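Local coordinates for geranyltranstransferase (IspA) (PDB 3Q1O), which probably acts as a magnesium-dependent prenyltransferase of isoprenoid biosynthesis, joining five-carbon units into longer prenyl diphosphates, at residues M168-A173 and H192-A197; L227-C232 and T280-D285. All coordinates share one frame; numbering follows the deposited sequence.

In the fold
Contact 1 lies at the substrate pocket and contact 2 farther out, their centres about 17 Å apart. In contact 1, Met-168, Gln-172 and Lys-195 line one bound dimethylallyl diphosphate; the side chain of Gln-172 is about 6 Å from a magnesium ion, and that of Lys-195 about 5 Å from a second dimethylallyl diphosphate. Helices 185-211 and 216-243, consecutive in the chain, connect the two contacts directly: Ala-197 CB packs 3.5 Å from Leu-227 O. Contact 2 then joins helix 216-243 to helix 268-287 in an outer layer, away from the annotated sites; the side chain of Met-229 stays about 10 Å from a bound dimethylallyl diphosphate.

Contact 1 of 2, residues M168-A173 and H192-A197; sequences MILGQA and HEHKTA. With DMA (dimethylallyl diphosphate), chain G.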
loop_
_atom_site.group_PDB
_atom_site.type_symbol
_atom_site.label_atom_id
_atom_site.label_comp_id
_atom_site.label_asym_id
_atom_site.label_seq_id
_atom_site.Cartn_x
_atom_site.Cartn_y
_atom_site.Cartn_z
ATOM N N MET A 168 -9.467 7.874 -2.091
ATOM C CA MET A 168 -8.693 8.775 -1.242
ATOM C C MET A 168 -7.616 9.543 -2.008
ATOM O O MET A 168 -7.451 10.745 -1.808
ATOM C CB MET A 168 -8.084 8.000 -0.066
ATOM C CG MET A 168 -7.526 8.873 1.041
ATOM S SD MET A 168 -6.832 7.931 2.410
ATOM C CE MET A 168 -5.545 7.026 1.566
ATOM N N ILE A 169 -6.895 8.856 -2.889
ATOM C CA ILE A 169 -5.775 9.478 -3.599
ATOM C C ILE A 169 -6.207 10.500 -4.647
ATOM O O ILE A 169 -5.580 11.557 -4.770
ATOM C CB ILE A 169 -4.763 8.414 -4.119
ATOM C CG1 ILE A 169 -3.948 7.903 -2.933
ATOM C CG2 ILE A 169 -3.805 8.978 -5.191
ATOM C CD1 ILE A 169 -3.491 6.520 -3.098
ATOM N N LEU A 170 -7.293 10.210 -5.362
ATOM C CA LEU A 170 -7.888 11.191 -6.276
ATOM C C LEU A 170 -8.195 12.483 -5.530
ATOM O O LEU A 170 -7.828 13.565 -5.989
ATOM C CB LEU A 170 -9.159 10.648 -6.922
ATOM C CG LEU A 170 -9.926 11.566 -7.882
ATOM C CD1 LEU A 170 -9.012 12.190 -8.930
ATOM C CD2 LEU A 170 -11.058 10.798 -8.538
ATOM N N GLY A 171 -8.840 12.351 -4.371
ATOM C CA GLY A 171 -9.126 13.486 -3.509
ATOM C C GLY A 171 -7.897 14.296 -3.144
ATOM O O GLY A 171 -7.912 15.522 -3.258
ATOM N N GLN A 172 -6.830 13.605 -2.730
ATOM C CA GLN A 172 -5.579 14.251 -2.321
ATOM C C GLN A 172 -4.886 14.945 -3.481
ATOM O O GLN A 172 -4.417 16.068 -3.332
ATOM C CB GLN A 172 -4.621 13.246 -1.658
ATOM C CG GLN A 172 -4.918 12.938 -0.198
ATOM C CD GLN A 172 -4.629 14.110 0.724
ATOM O OE1 GLN A 172 -5.432 15.041 0.847
ATOM N NE2 GLN A 172 -3.485 14.059 1.395
ATOM N N ALA A 173 -4.831 14.269 -4.627
ATOM C CA ALA A 173 -4.241 14.829 -5.837
ATOM C C ALA A 173 -4.986 16.070 -6.339
ATOM O O ALA A 173 -4.351 17.025 -6.799
ATOM C CB ALA A 173 -4.162 13.777 -6.923
ATOM N N HIS A 192 -13.852 16.496 -1.585
ATOM C CA HIS A 192 -14.081 16.046 -0.214
ATOM C C HIS A 192 -14.671 14.648 -0.107
ATOM O O HIS A 192 -14.330 13.910 0.813
ATOM C CB HIS A 192 -14.972 17.040 0.523
ATOM C CG HIS A 192 -14.250 18.264 0.985
ATOM N ND1 HIS A 192 -12.966 18.568 0.582
ATOM C CD2 HIS A 192 -14.635 19.269 1.806
ATOM C CE1 HIS A 192 -12.589 19.703 1.141
ATOM N NE2 HIS A 192 -13.581 20.146 1.893
ATOM N N GLU A 193 -15.541 14.286 -1.048
ATOM C CA GLU A 193 -16.119 12.947 -1.084
ATOM C C GLU A 193 -15.031 11.915 -1.315
ATOM O O GLU A 193 -15.067 10.824 -0.745
ATOM C CB GLU A 193 -17.187 12.829 -2.173
ATOM C CG GLU A 193 -18.568 13.336 -1.764
ATOM C CD GLU A 193 -19.533 13.496 -2.942
ATOM O OE1 GLU A 193 -19.157 13.177 -4.096
ATOM O OE2 GLU A 193 -20.675 13.948 -2.706
ATOM N N HIS A 194 -14.054 12.276 -2.141
ATOM C CA HIS A 194 -12.983 11.361 -2.472
ATOM C C HIS A 194 -11.894 11.348 -1.404
ATOM O O HIS A 194 -11.568 10.288 -0.876
ATOM C CB HIS A 194 -12.461 11.636 -3.872
ATOM C CG HIS A 194 -13.396 11.165 -4.938
ATOM N ND1 HIS A 194 -14.551 11.841 -5.262
ATOM C CD2 HIS A 194 -13.383 10.053 -5.709
ATOM C CE1 HIS A 194 -15.197 11.180 -6.206
ATOM N NE2 HIS A 194 -14.507 10.093 -6.497
ATOM N N LYS A 195 -11.393 12.529 -1.062
ATOM C CA LYS A 195 -10.407 12.731 -0.002
ATOM C C LYS A 195 -10.795 12.117 1.357
ATOM O O LYS A 195 -9.945 11.549 2.046
ATOM C CB LYS A 195 -10.167 14.237 0.154
ATOM C CG LYS A 195 -9.017 14.639 1.035
ATOM C CD LYS A 195 -8.862 16.152 1.110
ATOM C CE LYS A 195 -9.900 16.781 2.027
ATOM N NZ LYS A 195 -9.481 18.131 2.488
ATOM N N THR A 196 -12.074 12.207 1.727
ATOM C CA THR A 196 -12.499 11.876 3.092
ATOM C C THR A 196 -13.643 10.857 3.202
ATOM O O THR A 196 -13.574 9.928 4.014
ATOM C CB THR A 196 -12.845 13.162 3.860
ATOM O OG1 THR A 196 -11.705 14.021 3.842
ATOM C CG2 THR A 196 -13.229 12.881 5.306
ATOM N N ALA A 197 -14.684 11.029 2.392
ATOM C CA ALA A 197 -15.893 10.214 2.532
ATOM C C ALA A 197 -15.716 8.763 2.078
ATOM O O ALA A 197 -16.388 7.865 2.586
ATOM C CB ALA A 197 -17.058 10.860 1.807
HETATM C C1 DMA G . -6.421 15.323 4.610
HETATM O O1 DMA G . -7.273 16.448 4.406
HETATM C C2 DMA G . -6.880 14.102 3.860
HETATM C C3 DMA G . -6.354 12.902 4.129
HETATM C C4 DMA G . -5.292 12.729 5.170
HETATM C C5 DMA G . -6.833 11.701 3.364
HETATM P PA DMA G . -6.886 17.756 5.258
HETATM O O1A DMA G . -5.468 18.105 4.876
HETATM O O2A DMA G . -7.978 18.786 5.127
HETATM O O3A DMA G . -6.923 17.125 6.746
HETATM P PB DMA G . -6.227 17.772 8.044
HETATM O O1B DMA G . -6.534 16.752 9.115
HETATM O O2B DMA G . -4.767 17.907 7.677
HETATM O O3B DMA G . -6.942 19.084 8.242
#
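Lys-195 NZ, at the end of a chain that passes Gly-171 and Gln-172, donates to O2A of dimethylallyl diphosphate at 3.1 Å. A second bond from NZ, to O1, the ester oxygen between C1 and the alpha phosphorus, is weak at 3.4 Å. The lysine starts with CG opposite its own backbone N (chi1 -170°) and bends at chi3, which swings the ammonium group away from helix 168-177 and to the alpha phosphate. Lys-251 and Arg-112 also bind this ligand, so Lys-195 is one of several basic groups that probably offset its negative charge. Lower on the same chain, Lys-195 CG lies 3.6 Å from Gln-172 OE1. A bend of the glutamine chain at chi2 (-70°) turns its amide to border the prenyl chain as well, with OE1 3.5 Å from DMA C2; its NE2 is bonded to Asp-101, a magnesium ligand, making Gln-172 a second-shell neighbour of the metal site. The setting is the all-helical fold of the FPP/GGPP synthases, and the wide pi-type turn at 193-197 is consistent with the helix kink at the Lys-Thr pair in this family. The segment axes approach to 6.4 Å with their directions 122° apart. Gly-171 makes this closeness possible: lacking a side chain, it brings its CA within 3.5 Å of Lys-195 N. Just beside it, Met-168 CA and His-194 O form a CA-H...O contact of 3.3 Å. Beyond Gly-171, on the side turned from the ligand, Leu-170 and His-194 run abreast in a common direction. Leu-170 CD2 meets the imidazole obliquely, 3.7 Å from His-194 CD2, while ND1 of the ring bonds to Phe-190 O one helical turn back. On its outer flank helix 168-177 meets the second subunit, where Leu-129 of that subunit packs on Gln-172.

Contact 2 of 2, residues L227-C232 and T280-D285; sequences LKMGLC and TEVLND
Val-282 fits closely against Met-229 on the buried side of this contact, whereas Lys-228 reaches Glu-281 and Asp-285 along a more exposed margin. Both methyls of the valine are used. CG1, opposite the backbone N of Val-282 (chi1 164°), meets Met-229 CG at 3.9 Å, and CG2 comes equally near the backbone of the other helix, 3.9 Å from Met-229 CA. The CG2 methyl also faces Cys-232, more loosely, at 4.3 Å from its CB. Met-229 offers only the root of its chain here, because bends at chi2 and chi3 carry SD and CE away from Val-282. In the all-helical prenyl synthase fold this places a nearly antiparallel pair, helices 216-243 and 268-287, at the outer part of the bundle; the segment directions differ by 150°. The axes stay 9.9 Å apart, so the two backbones do not touch and Val-282 spans the gap. Leu-304 of helix 294-308 packs on both Met-229 and Val-282, while Met-229 also touches Ile-200 of helix 185-211 and Leu-62 of helix 58-70. The polar margin is built differently, around one long lysine. Lys-228 runs out nearly straight and then bends at chi3 and chi4, which turns NZ onto Glu-281 OE2 in a hydrogen-bonded salt bridge of 2.8 Å. The ammonium approaches that oxygen end-on, almost in line with the CD-OE2 bond, and the lysine runs roughly perpendicular to the glutamate. Asp-285, one turn farther along its helix, approaches the shaft of the lysine and not its tip: OD1 is 3.3 Å from Lys-228 CE, yet 4.3 Å from NZ, beyond salt-bridge range. Its carboxylate probably still adds to the electrostatic pull on the lysine. Glu-281 is exposed and touches a crystal neighbour, which may influence its pose.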
loop_
_atom_site.group_PDB
_atom_site.type_symbol
_atom_site.label_atom_id
_atom_site.label_comp_id
_atom_site.label_asym_id
_atom_site.label_seq_id
_atom_site.Cartn_x
_atom_site.Cartn_y
_atom_site.Cartn_z
ATOM N N LEU A 227 -20.872 8.194 2.271
ATOM C CA LEU A 227 -20.497 9.296 1.391
ATOM C C LEU A 227 -21.101 10.623 1.849
ATOM O O LEU A 227 -20.444 11.663 1.805
ATOM C CB LEU A 227 -20.874 9.002 -0.070
ATOM C CG LEU A 227 -20.150 7.845 -0.787
ATOM C CD1 LEU A 227 -20.529 7.790 -2.282
ATOM C CD2 LEU A 227 -18.618 7.886 -0.606
ATOM N N LYS A 228 -22.350 10.581 2.293
ATOM C CA LYS A 228 -23.032 11.781 2.767
ATOM C C LYS A 228 -22.464 12.221 4.111
ATOM O O LYS A 228 -22.182 13.406 4.309
ATOM C CB LYS A 228 -24.541 11.541 2.870
ATOM C CG LYS A 228 -25.376 12.818 2.843
ATOM C CD LYS A 228 -26.858 12.531 3.042
ATOM C CE LYS A 228 -27.486 11.826 1.840
ATOM N NZ LYS A 228 -27.861 12.776 0.760
ATOM N N MET A 229 -22.290 11.264 5.025
ATOM C CA MET A 229 -21.790 11.576 6.356
ATOM C C MET A 229 -20.294 11.923 6.340
ATOM O O MET A 229 -19.829 12.733 7.144
ATOM C CB MET A 229 -22.114 10.450 7.338
ATOM C CG MET A 229 -21.690 10.718 8.781
ATOM S SD MET A 229 -20.062 10.025 9.091
ATOM C CE MET A 229 -20.505 8.289 9.046
ATOM N N GLY A 230 -19.559 11.318 5.411
ATOM C CA GLY A 230 -18.139 11.590 5.243
ATOM C C GLY A 230 -17.871 12.970 4.676
ATOM O O GLY A 230 -16.878 13.608 5.035
ATOM N N LEU A 231 -18.756 13.424 3.786
ATOM C CA LEU A 231 -18.749 14.815 3.335
ATOM C C LEU A 231 -18.974 15.759 4.516
ATOM O O LEU A 231 -18.240 16.731 4.676
ATOM C CB LEU A 231 -19.796 15.067 2.244
ATOM C CG LEU A 231 -20.005 16.540 1.839
ATOM C CD1 LEU A 231 -18.764 17.124 1.161
ATOM C CD2 LEU A 231 -21.214 16.689 0.944
ATOM N N CYS A 232 -19.977 15.453 5.338
ATOM C CA CYS A 232 -20.259 16.221 6.540
ATOM C C CYS A 232 -19.071 16.260 7.499
ATOM O O CYS A 232 -18.787 17.307 8.083
ATOM C CB CYS A 232 -21.483 15.659 7.249
ATOM S SG CYS A 232 -22.064 16.678 8.618
ATOM N N THR A 280 -28.291 17.606 9.943
ATOM C CA THR A 280 -29.717 17.321 10.110
ATOM C C THR A 280 -30.153 16.224 9.144
ATOM O O THR A 280 -30.831 15.280 9.547
ATOM C CB THR A 280 -30.571 18.612 9.932
ATOM O OG1 THR A 280 -30.235 19.551 10.959
ATOM C CG2 THR A 280 -32.070 18.326 10.010
ATOM N N GLU A 281 -29.727 16.330 7.888
ATOM C CA GLU A 281 -30.031 15.310 6.889
ATOM C C GLU A 281 -29.414 13.947 7.229
ATOM O O GLU A 281 -30.064 12.911 7.044
ATOM C CB GLU A 281 -29.616 15.763 5.489
ATOM C CG GLU A 281 -30.313 14.977 4.378
ATOM C CD GLU A 281 -29.961 15.455 2.979
ATOM O OE1 GLU A 281 -30.362 16.581 2.607
ATOM O OE2 GLU A 281 -29.301 14.688 2.246
ATOM N N VAL A 282 -28.178 13.961 7.736
ATOM C CA VAL A 282 -27.469 12.741 8.142
ATOM C C VAL A 282 -28.247 11.983 9.224
ATOM O O VAL A 282 -28.513 10.785 9.079
ATOM C CB VAL A 282 -26.001 13.041 8.587
ATOM C CG1 VAL A 282 -25.397 11.876 9.356
ATOM C CG2 VAL A 282 -25.136 13.355 7.382
ATOM N N LEU A 283 -28.648 12.699 10.272
ATOM C CA LEU A 283 -29.426 12.115 11.369
ATOM C C LEU A 283 -30.837 11.698 10.954
ATOM O O LEU A 283 -31.363 10.720 11.487
ATOM C CB LEU A 283 -29.485 13.065 12.564
ATOM C CG LEU A 283 -28.151 13.354 13.259
ATOM C CD1 LEU A 283 -28.308 14.475 14.267
ATOM C CD2 LEU A 283 -27.584 12.107 13.937
ATOM N N ASN A 284 -31.440 12.433 10.015
ATOM C CA ASN A 284 -32.731 12.038 9.431
ATOM C C ASN A 284 -32.656 10.758 8.615
ATOM O O ASN A 284 -33.533 9.901 8.724
ATOM C CB ASN A 284 -33.338 13.157 8.581
ATOM C CG ASN A 284 -34.034 14.213 9.418
ATOM O OD1 ASN A 284 -34.248 14.032 10.617
ATOM N ND2 ASN A 284 -34.384 15.332 8.789
ATOM N N ASP A 285 -31.603 10.629 7.806
ATOM C CA ASP A 285 -31.346 9.402 7.046
ATOM C C ASP A 285 -31.169 8.202 7.965
ATOM O O ASP A 285 -31.577 7.092 7.634
ATOM C CB ASP A 285 -30.107 9.556 6.167
ATOM C CG ASP A 285 -30.363 10.404 4.943
ATOM O OD1 ASP A 285 -29.379 10.752 4.268
ATOM O OD2 ASP A 285 -31.533 10.726 4.646
#